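Local coordinates for protein mannan endo-1,4-beta-mannosidase (Cryptopygus antarcticus, PDB 4OOU) that hydrolyses internal beta-1,4-mannosidic linkages in the backbones of mannans, galactomannans and glucomannans, at residues Leu39-Phe53 / Gly77-Val90. Sequence-based numbering, arbitrary orientation.
Sequences LSGVNFAWRSYGSDF and GNTARVWVHVEGQV
Arg81 N donates to Val42 O (3.0 Å), and Phe44 N returns a bond to Arg81 O. These bonds pair strands 39-43 and 79-83, parallel neighbours in the TIM barrel of this family 5 glycoside hydrolase. Helix 58-74 completes the beta-alpha-beta unit. Trp83, a substrate-binding residue, carries much of the side-chain contact. Its CB is 3.5 Å from Ala45 O, which also accepts from Trp83 N. CG, anti to the carbonyl carbon (chi1 -72°), brings the indole alongside Ala45 and Trp46. Ala45 CB sits over the Trp83 five-membered ring, 3.6 Å from its centroid, a CH-pi contact that CD1 and NE1 share. Trp83 NE1 is buried without a hydrogen-bond partner in the model. Trp83 CE3 is 3.8 Å from Trp46 CZ3; the two six-membered rings form an edge-to-face pair, Trp46 giving the edge, planes 60° apart. Trp83 CZ3 reaches Tyr49 CE1, and Trp83 CH2 lies 4.2 Å from Trp46 CZ3. With an alanine in place of Trp83, the Ala45 methyl and the Trp46 edge would probably lose the ring face they pack on, and a gap would open. Arg81 forms salt bridges with Glu177 and with Glu312, the probable nucleophile. Past the corner at Val84 and His85, Val86 CG1 lies over one face of the Tyr49 ring, 3.5 Å from that ring's centroid.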
ATOM      1  N   LEU A  39       8.830  -4.442   7.993  1.00 32.62           N
ATOM      2  CA  LEU A  39       9.063  -3.990   6.619  1.00 33.31           C
ATOM      3  C   LEU A  39       9.780  -2.620   6.577  1.00 37.59           C
ATOM      4  O   LEU A  39       9.189  -1.545   6.792  1.00 36.71           O
ATOM      5  CB  LEU A  39       7.784  -4.012   5.789  1.00 32.84           C
ATOM      6  CG  LEU A  39       7.181  -5.415   5.587  1.00 35.20           C
ATOM      7  CD1 LEU A  39       5.919  -5.420   4.725  1.00 32.71           C
ATOM      8  CD2 LEU A  39       8.217  -6.382   5.008  1.00 36.57           C
ATOM      9  N   SER A  40      11.083  -2.675   6.314  1.00 38.13           N
ATOM     10  CA  SER A  40      11.886  -1.465   6.322  1.00 37.42           C
ATOM     11  C   SER A  40      12.291  -1.096   4.907  1.00 36.90           C
ATOM     12  O   SER A  40      12.831  -1.928   4.175  1.00 38.31           O
ATOM     13  CB  SER A  40      13.114  -1.663   7.180  1.00 35.48           C
ATOM     14  OG  SER A  40      13.737  -0.414   7.349  1.00 38.74           O
ATOM     15  N   GLY A  41      12.062   0.155   4.527  1.00 33.91           N
ATOM     16  CA  GLY A  41      12.230   0.535   3.156  1.00 32.56           C
ATOM     17  C   GLY A  41      11.538   1.800   2.741  1.00 33.96           C
ATOM     18  O   GLY A  41      11.305   2.690   3.555  1.00 40.07           O
ATOM     19  N   VAL A  42      11.219   1.880   1.458  1.00 35.18           N
ATOM     20  CA  VAL A  42      10.762   3.122   0.843  1.00 36.44           C
ATOM     21  C   VAL A  42       9.593   2.937  -0.113  1.00 37.78           C
ATOM     22  O   VAL A  42       9.318   1.822  -0.613  1.00 34.26           O
ATOM     23  CB  VAL A  42      11.891   3.764   0.022  1.00 34.85           C
ATOM     24  CG1 VAL A  42      13.189   3.713   0.797  1.00 38.24           C
ATOM     25  CG2 VAL A  42      12.093   3.054  -1.300  1.00 33.01           C
ATOM     26  N   ASN A  43       8.947   4.061  -0.384  1.00 36.96           N
ATOM     27  CA  ASN A  43       8.089   4.193  -1.534  1.00 38.21           C
ATOM     28  C   ASN A  43       8.930   4.687  -2.706  1.00 36.24           C
ATOM     29  O   ASN A  43       9.708   5.621  -2.527  1.00 33.71           O
ATOM     30  CB  ASN A  43       7.051   5.266  -1.286  1.00 38.64           C
ATOM     31  CG  ASN A  43       5.980   4.822  -0.369  1.00 39.09           C
ATOM     32  OD1 ASN A  43       4.946   4.351  -0.830  1.00 40.15           O
ATOM     33  ND2 ASN A  43       6.186   5.007   0.935  1.00 40.04           N
ATOM     34  N   PHE A  44       8.740   4.125  -3.905  1.00 34.27           N
ATOM     35  CA  PHE A  44       9.464   4.647  -5.057  1.00 35.41           C
ATOM     36  C   PHE A  44       8.978   6.051  -5.374  1.00 34.78           C
ATOM     37  O   PHE A  44       9.817   6.983  -5.462  1.00 35.09           O
ATOM     38  CB  PHE A  44       9.461   3.726  -6.281  1.00 37.04           C
ATOM     39  CG  PHE A  44      10.413   2.538  -6.178  1.00 41.22           C
ATOM     40  CD1 PHE A  44      11.527   2.549  -5.329  1.00 41.88           C
ATOM     41  CD2 PHE A  44      10.206   1.403  -6.968  1.00 43.66           C
ATOM     42  CE1 PHE A  44      12.390   1.451  -5.251  1.00 41.38           C
ATOM     43  CE2 PHE A  44      11.076   0.315  -6.903  1.00 42.65           C
ATOM     44  CZ  PHE A  44      12.165   0.343  -6.038  1.00 42.67           C
ATOM     45  N   ALA A  45       7.672   6.259  -5.546  1.00 32.70           N
ATOM     46  CA  ALA A  45       6.609   5.255  -5.721  1.00 32.31           C
ATOM     47  C   ALA A  45       6.400   5.024  -7.213  1.00 31.67           C
ATOM     48  O   ALA A  45       5.561   4.211  -7.614  1.00 27.45           O
ATOM     49  CB  ALA A  45       5.302   5.751  -5.098  1.00 31.18           C
ATOM     50  N   TRP A  46       7.128   5.790  -8.029  1.00 31.24           N
ATOM     51  CA  TRP A  46       7.136   5.604  -9.469  1.00 31.65           C
ATOM     52  C   TRP A  46       8.433   6.181 -10.036  1.00 31.32           C
ATOM     53  O   TRP A  46       9.242   6.753  -9.322  1.00 30.43           O
ATOM     54  CB  TRP A  46       5.908   6.264 -10.088  1.00 33.48           C
ATOM     55  CG  TRP A  46       5.817   7.707  -9.775  1.00 35.66           C
ATOM     56  CD1 TRP A  46       6.484   8.718 -10.403  1.00 37.41           C
ATOM     57  CD2 TRP A  46       5.050   8.313  -8.736  1.00 37.91           C
ATOM     58  NE1 TRP A  46       6.165   9.921  -9.831  1.00 39.10           N
ATOM     59  CE2 TRP A  46       5.282   9.707  -8.805  1.00 38.55           C
ATOM     60  CE3 TRP A  46       4.175   7.823  -7.755  1.00 39.40           C
ATOM     61  CZ2 TRP A  46       4.678  10.622  -7.920  1.00 36.40           C
ATOM     62  CZ3 TRP A  46       3.552   8.745  -6.884  1.00 38.60           C
ATOM     63  CH2 TRP A  46       3.813  10.129  -6.986  1.00 37.56           C
ATOM     64  N   ARG A  47       8.655   5.972 -11.312  1.00 34.10           N
ATOM     65  CA  ARG A  47       9.705   6.680 -12.031  1.00 37.83           C
ATOM     66  C   ARG A  47       8.956   7.619 -12.978  1.00 34.71           C
ATOM     67  O   ARG A  47       9.099   8.834 -12.920  1.00 35.66           O
ATOM     68  CB  ARG A  47      10.595   5.646 -12.738  1.00 39.95           C
ATOM     69  CG  ARG A  47      11.426   6.142 -13.907  1.00 43.40           C
ATOM     70  CD  ARG A  47      12.381   7.258 -13.539  1.00 46.19           C
ATOM     71  NE  ARG A  47      13.529   7.452 -14.456  1.00 58.23           N
ATOM     72  CZ  ARG A  47      13.567   7.246 -15.789  1.00 66.99           C
ATOM     73  NH1 ARG A  47      12.520   6.819 -16.523  1.00 65.58           N
ATOM     74  NH2 ARG A  47      14.709   7.477 -16.418  1.00 67.31           N
ATOM     75  N   SER A  48       8.102   7.016 -13.790  1.00 32.32           N
ATOM     76  CA  SER A  48       7.094   7.713 -14.557  1.00 33.85           C
ATOM     77  C   SER A  48       5.660   7.422 -14.065  1.00 34.05           C
ATOM     78  O   SER A  48       5.220   6.256 -14.056  1.00 34.93           O
ATOM     79  CB  SER A  48       7.226   7.324 -16.022  1.00 31.96           C
ATOM     80  OG  SER A  48       8.518   7.624 -16.479  1.00 28.69           O
ATOM     81  N   TYR A  49       4.941   8.493 -13.703  1.00 32.76           N
ATOM     82  CA  TYR A  49       3.705   8.398 -12.891  1.00 33.42           C
ATOM     83  C   TYR A  49       2.572   7.715 -13.589  1.00 31.15           C
ATOM     84  O   TYR A  49       1.870   8.331 -14.351  1.00 34.45           O
ATOM     85  CB  TYR A  49       3.269   9.814 -12.458  1.00 35.23           C
ATOM     86  CG  TYR A  49       1.985   9.930 -11.634  1.00 35.46           C
ATOM     87  CD1 TYR A  49       1.916   9.469 -10.305  1.00 33.39           C
ATOM     88  CD2 TYR A  49       0.855  10.563 -12.165  1.00 33.27           C
ATOM     89  CE1 TYR A  49       0.743   9.606  -9.550  1.00 35.48           C
ATOM     90  CE2 TYR A  49      -0.298  10.721 -11.407  1.00 34.66           C
ATOM     91  CZ  TYR A  49      -0.372  10.237 -10.110  1.00 34.87           C
ATOM     92  OH  TYR A  49      -1.560  10.389  -9.390  1.00 34.60           O
ATOM     93  N   GLY A  50       2.392   6.431 -13.350  1.00 33.39           N
ATOM     94  CA  GLY A  50       1.302   5.712 -13.999  1.00 35.48           C
ATOM     95  C   GLY A  50       1.671   5.086 -15.326  1.00 38.49           C
ATOM     96  O   GLY A  50       0.868   4.304 -15.850  1.00 43.69           O
ATOM     97  N   SER A  51       2.865   5.413 -15.859  1.00 38.95           N
ATOM     98  CA  SER A  51       3.428   4.760 -17.066  1.00 40.34           C
ATOM     99  C   SER A  51       4.736   3.912 -16.893  1.00 40.74           C
ATOM    100  O   SER A  51       5.531   3.787 -17.832  1.00 40.54           O
ATOM    101  CB  SER A  51       3.618   5.782 -18.187  1.00 39.80           C
ATOM    102  OG  SER A  51       4.516   6.798 -17.829  1.00 39.24           O
ATOM    103  N   ASP A  52       4.923   3.294 -15.729  1.00 38.57           N
ATOM    104  CA  ASP A  52       6.114   2.518 -15.454  1.00 38.65           C
ATOM    105  C   ASP A  52       6.009   1.160 -16.081  1.00 39.43           C
ATOM    106  O   ASP A  52       6.989   0.641 -16.588  1.00 42.75           O
ATOM    107  CB  ASP A  52       6.302   2.304 -13.962  1.00 41.28           C
ATOM    108  CG  ASP A  52       6.947   3.484 -13.268  1.00 41.02           C
ATOM    109  OD1 ASP A  52       7.719   4.225 -13.907  1.00 38.05           O
ATOM    110  OD2 ASP A  52       6.670   3.642 -12.056  1.00 41.47           O
ATOM    111  N   PHE A  53       4.820   0.577 -15.983  1.00 39.23           N
ATOM    112  CA  PHE A  53       4.498  -0.694 -16.582  1.00 36.04           C
ATOM    113  C   PHE A  53       3.345  -0.594 -17.607  1.00 40.47           C
ATOM    114  O   PHE A  53       2.405   0.219 -17.437  1.00 37.67           O
ATOM    115  CB  PHE A  53       4.046  -1.621 -15.486  1.00 38.26           C
ATOM    116  CG  PHE A  53       4.903  -1.587 -14.265  1.00 37.47           C
ATOM    117  CD1 PHE A  53       5.995  -2.439 -14.145  1.00 33.88           C
ATOM    118  CD2 PHE A  53       4.592  -0.724 -13.216  1.00 38.59           C
ATOM    119  CE1 PHE A  53       6.767  -2.413 -13.008  1.00 36.44           C
ATOM    120  CE2 PHE A  53       5.360  -0.692 -12.068  1.00 38.45           C
ATOM    121  CZ  PHE A  53       6.450  -1.544 -11.960  1.00 38.52           C
ATOM    122  N   GLY A  77      17.572  -2.283   3.720  1.00 39.65           N
ATOM    123  CA  GLY A  77      16.093  -2.226   3.643  1.00 41.90           C
ATOM    124  C   GLY A  77      15.550  -3.501   2.996  1.00 39.60           C
ATOM    125  O   GLY A  77      16.315  -4.318   2.467  1.00 31.60           O
ATOM    126  N   ASN A  78      14.239  -3.694   3.037  1.00 39.62           N
ATOM    127  CA  ASN A  78      13.678  -4.968   2.558  1.00 40.73           C
ATOM    128  C   ASN A  78      12.346  -4.876   1.846  1.00 39.80           C
ATOM    129  O   ASN A  78      11.707  -5.885   1.646  1.00 42.72           O
ATOM    130  CB  ASN A  78      13.554  -5.941   3.728  1.00 41.01           C
ATOM    131  CG  ASN A  78      12.435  -5.585   4.672  1.00 42.70           C
ATOM    132  OD1 ASN A  78      11.743  -4.586   4.494  1.00 46.01           O
ATOM    133  ND2 ASN A  78      12.249  -6.402   5.692  1.00 42.78           N
ATOM    134  N   THR A  79      11.924  -3.675   1.471  1.00 40.40           N
ATOM    135  CA  THR A  79      10.612  -3.474   0.906  1.00 38.60           C
ATOM    136  C   THR A  79      10.588  -2.217   0.053  1.00 33.94           C
ATOM    137  O   THR A  79      11.175  -1.213   0.409  1.00 30.93           O
ATOM    138  CB  THR A  79       9.557  -3.366   2.036  1.00 41.19           C
ATOM    139  OG1 THR A  79       9.406  -4.637   2.667  1.00 46.27           O
ATOM    140  CG2 THR A  79       8.189  -2.927   1.507  1.00 41.80           C
ATOM    141  N   ALA A  80       9.876  -2.295  -1.063  1.00 34.11           N
ATOM    142  CA  ALA A  80       9.556  -1.135  -1.880  1.00 33.73           C
ATOM    143  C   ALA A  80       8.064  -1.128  -2.222  1.00 34.93           C
ATOM    144  O   ALA A  80       7.520  -2.136  -2.667  1.00 36.12           O
ATOM    145  CB  ALA A  80      10.381  -1.147  -3.153  1.00 34.08           C
ATOM    146  N   ARG A  81       7.406   0.007  -1.991  1.00 35.98           N
ATOM    147  CA  ARG A  81       6.007   0.207  -2.387  1.00 34.52           C
ATOM    148  C   ARG A  81       6.030   0.971  -3.727  1.00 37.65           C
ATOM    149  O   ARG A  81       6.703   2.023  -3.876  1.00 30.65           O
ATOM    150  CB  ARG A  81       5.286   0.998  -1.317  1.00 33.62           C
ATOM    151  CG  ARG A  81       3.782   1.176  -1.448  1.00 33.27           C
ATOM    152  CD  ARG A  81       3.301   2.036  -0.298  1.00 29.72           C
ATOM    153  NE  ARG A  81       1.877   2.302  -0.316  1.00 30.24           N
ATOM    154  CZ  ARG A  81       1.306   3.495  -0.462  1.00 29.36           C
ATOM    155  NH1 ARG A  81       2.035   4.606  -0.640  1.00 28.81           N
ATOM    156  NH2 ARG A  81      -0.017   3.584  -0.405  1.00 25.56           N
ATOM    157  N   VAL A  82       5.315   0.420  -4.711  1.00 37.79           N
ATOM    158  CA  VAL A  82       5.397   0.939  -6.057  1.00 37.91           C
ATOM    159  C   VAL A  82       4.046   0.859  -6.735  1.00 35.99           C
ATOM    160  O   VAL A  82       3.338  -0.119  -6.593  1.00 33.76           O
ATOM    161  CB  VAL A  82       6.479   0.194  -6.859  1.00 42.15           C
ATOM    162  CG1 VAL A  82       6.304  -1.298  -6.743  1.00 40.64           C
ATOM    163  CG2 VAL A  82       6.486   0.637  -8.327  1.00 45.81           C
ATOM    164  N   TRP A  83       3.712   1.927  -7.459  1.00 35.87           N
ATOM    165  CA  TRP A  83       2.369   2.191  -7.947  1.00 35.59           C
ATOM    166  C   TRP A  83       2.189   1.654  -9.372  1.00 36.28           C
ATOM    167  O   TRP A  83       3.116   1.721 -10.180  1.00 38.33           O
ATOM    168  CB  TRP A  83       2.122   3.701  -7.899  1.00 34.58           C
ATOM    169  CG  TRP A  83       1.950   4.297  -6.515  1.00 35.51           C
ATOM    170  CD1 TRP A  83       2.451   3.831  -5.331  1.00 33.18           C
ATOM    171  CD2 TRP A  83       1.238   5.484  -6.194  1.00 34.26           C
ATOM    172  NE1 TRP A  83       2.066   4.639  -4.303  1.00 31.13           N
ATOM    173  CE2 TRP A  83       1.327   5.664  -4.808  1.00 33.56           C
ATOM    174  CE3 TRP A  83       0.521   6.407  -6.949  1.00 36.54           C
ATOM    175  CZ2 TRP A  83       0.722   6.715  -4.166  1.00 36.06           C
ATOM    176  CZ3 TRP A  83      -0.082   7.451  -6.313  1.00 35.10           C
ATOM    177  CH2 TRP A  83       0.019   7.604  -4.939  1.00 34.51           C
ATOM    178  N   VAL A  84       0.995   1.128  -9.670  1.00 36.32           N
ATOM    179  CA  VAL A  84       0.709   0.468 -10.961  1.00 34.90           C
ATOM    180  C   VAL A  84      -0.335   1.169 -11.863  1.00 34.13           C
ATOM    181  O   VAL A  84       0.044   1.905 -12.787  1.00 36.54           O
ATOM    182  CB  VAL A  84       0.354  -1.035 -10.787  1.00 35.60           C
ATOM    183  CG1 VAL A  84       0.413  -1.746 -12.146  1.00 34.33           C
ATOM    184  CG2 VAL A  84       1.320  -1.697  -9.815  1.00 35.61           C
ATOM    185  N   HIS A  85      -1.628   0.930 -11.674  1.00 32.50           N
ATOM    186  CA  HIS A  85      -2.579   1.597 -12.563  1.00 33.13           C
ATOM    187  C   HIS A  85      -2.542   3.132 -12.369  1.00 31.76           C
ATOM    188  O   HIS A  85      -2.499   3.892 -13.356  1.00 30.33           O
ATOM    189  CB  HIS A  85      -4.002   1.089 -12.374  1.00 33.26           C
ATOM    190  CG  HIS A  85      -4.117  -0.390 -12.430  1.00 31.98           C
ATOM    191  ND1 HIS A  85      -3.300  -1.166 -13.223  1.00 33.62           N
ATOM    192  CD2 HIS A  85      -4.951  -1.243 -11.795  1.00 30.98           C
ATOM    193  CE1 HIS A  85      -3.603  -2.441 -13.047  1.00 31.68           C
ATOM    194  NE2 HIS A  85      -4.612  -2.511 -12.196  1.00 31.08           N
ATOM    195  N   VAL A  86      -2.533   3.562 -11.108  1.00 30.62           N
ATOM    196  CA  VAL A  86      -2.494   4.999 -10.758  1.00 33.51           C
ATOM    197  C   VAL A  86      -3.791   5.686 -11.197  1.00 31.43           C
ATOM    198  O   VAL A  86      -4.799   5.551 -10.506  1.00 34.11           O
ATOM    199  CB  VAL A  86      -1.213   5.705 -11.286  1.00 36.21           C
ATOM    200  CG1 VAL A  86      -1.080   7.122 -10.749  1.00 36.47           C
ATOM    201  CG2 VAL A  86       0.025   4.901 -10.895  1.00 38.60           C
ATOM    202  N   GLU A  87      -3.792   6.376 -12.331  1.00 30.49           N
ATOM    203  CA  GLU A  87      -4.955   7.153 -12.782  1.00 31.35           C
ATOM    204  C   GLU A  87      -5.312   6.719 -14.186  1.00 32.78           C
ATOM    205  O   GLU A  87      -5.740   7.514 -14.987  1.00 34.94           O
ATOM    206  CB  GLU A  87      -4.678   8.692 -12.751  1.00 29.59           C
ATOM    207  CG  GLU A  87      -4.602   9.305 -11.368  1.00 28.88           C
ATOM    208  CD  GLU A  87      -4.507  10.840 -11.384  1.00 33.34           C
ATOM    209  OE1 GLU A  87      -3.420  11.365 -11.091  1.00 37.15           O
ATOM    210  OE2 GLU A  87      -5.494  11.558 -11.673  1.00 30.81           O
ATOM    211  N   GLY A  88      -5.126   5.449 -14.497  1.00 35.01           N
ATOM    212  CA  GLY A  88      -5.477   4.920 -15.815  1.00 33.90           C
ATOM    213  C   GLY A  88      -4.617   5.370 -16.978  1.00 35.24           C
ATOM    214  O   GLY A  88      -4.986   5.179 -18.128  1.00 36.08           O
ATOM    215  N   GLN A  89      -3.481   5.980 -16.712  1.00 32.55           N
ATOM    216  CA  GLN A  89      -2.711   6.576 -17.785  1.00 35.01           C
ATOM    217  C   GLN A  89      -2.282   5.595 -18.884  1.00 37.98           C
ATOM    218  O   GLN A  89      -2.197   5.973 -20.074  1.00 38.86           O
ATOM    219  CB  GLN A  89      -1.474   7.249 -17.206  1.00 36.70           C
ATOM    220  CG  GLN A  89      -1.816   8.460 -16.366  1.00 37.71           C
ATOM    221  CD  GLN A  89      -1.755   8.184 -14.892  1.00 38.85           C
ATOM    222  OE1 GLN A  89      -2.099   7.092 -14.430  1.00 40.57           O
ATOM    223  NE2 GLN A  89      -1.301   9.179 -14.129  1.00 38.74           N
ATOM    224  N   VAL A  90      -1.989   4.366 -18.449  1.00 38.05           N
ATOM    225  CA  VAL A  90      -1.546   3.258 -19.290  1.00 36.04           C
ATOM    226  C   VAL A  90      -2.370   2.021 -18.968  1.00 35.69           C
ATOM    227  O   VAL A  90      -2.823   1.332 -19.884  1.00 33.49           O
ATOM    228  CB  VAL A  90      -0.070   2.898 -19.032  1.00 36.42           C
ATOM    229  CG1 VAL A  90       0.288   1.539 -19.648  1.00 39.42           C
ATOM    230  CG2 VAL A  90       0.839   3.968 -19.580  1.00 37.28           C
TER
HETATM  231  O   HOH W   1       4.041   4.123 -11.815  1.00 35.29           O
HETATM  232  O   HOH W   2       2.629   2.340 -14.066  1.00 29.85           O
HETATM  233  O   HOH W   3       0.395   0.942 -15.602  1.00 50.03           O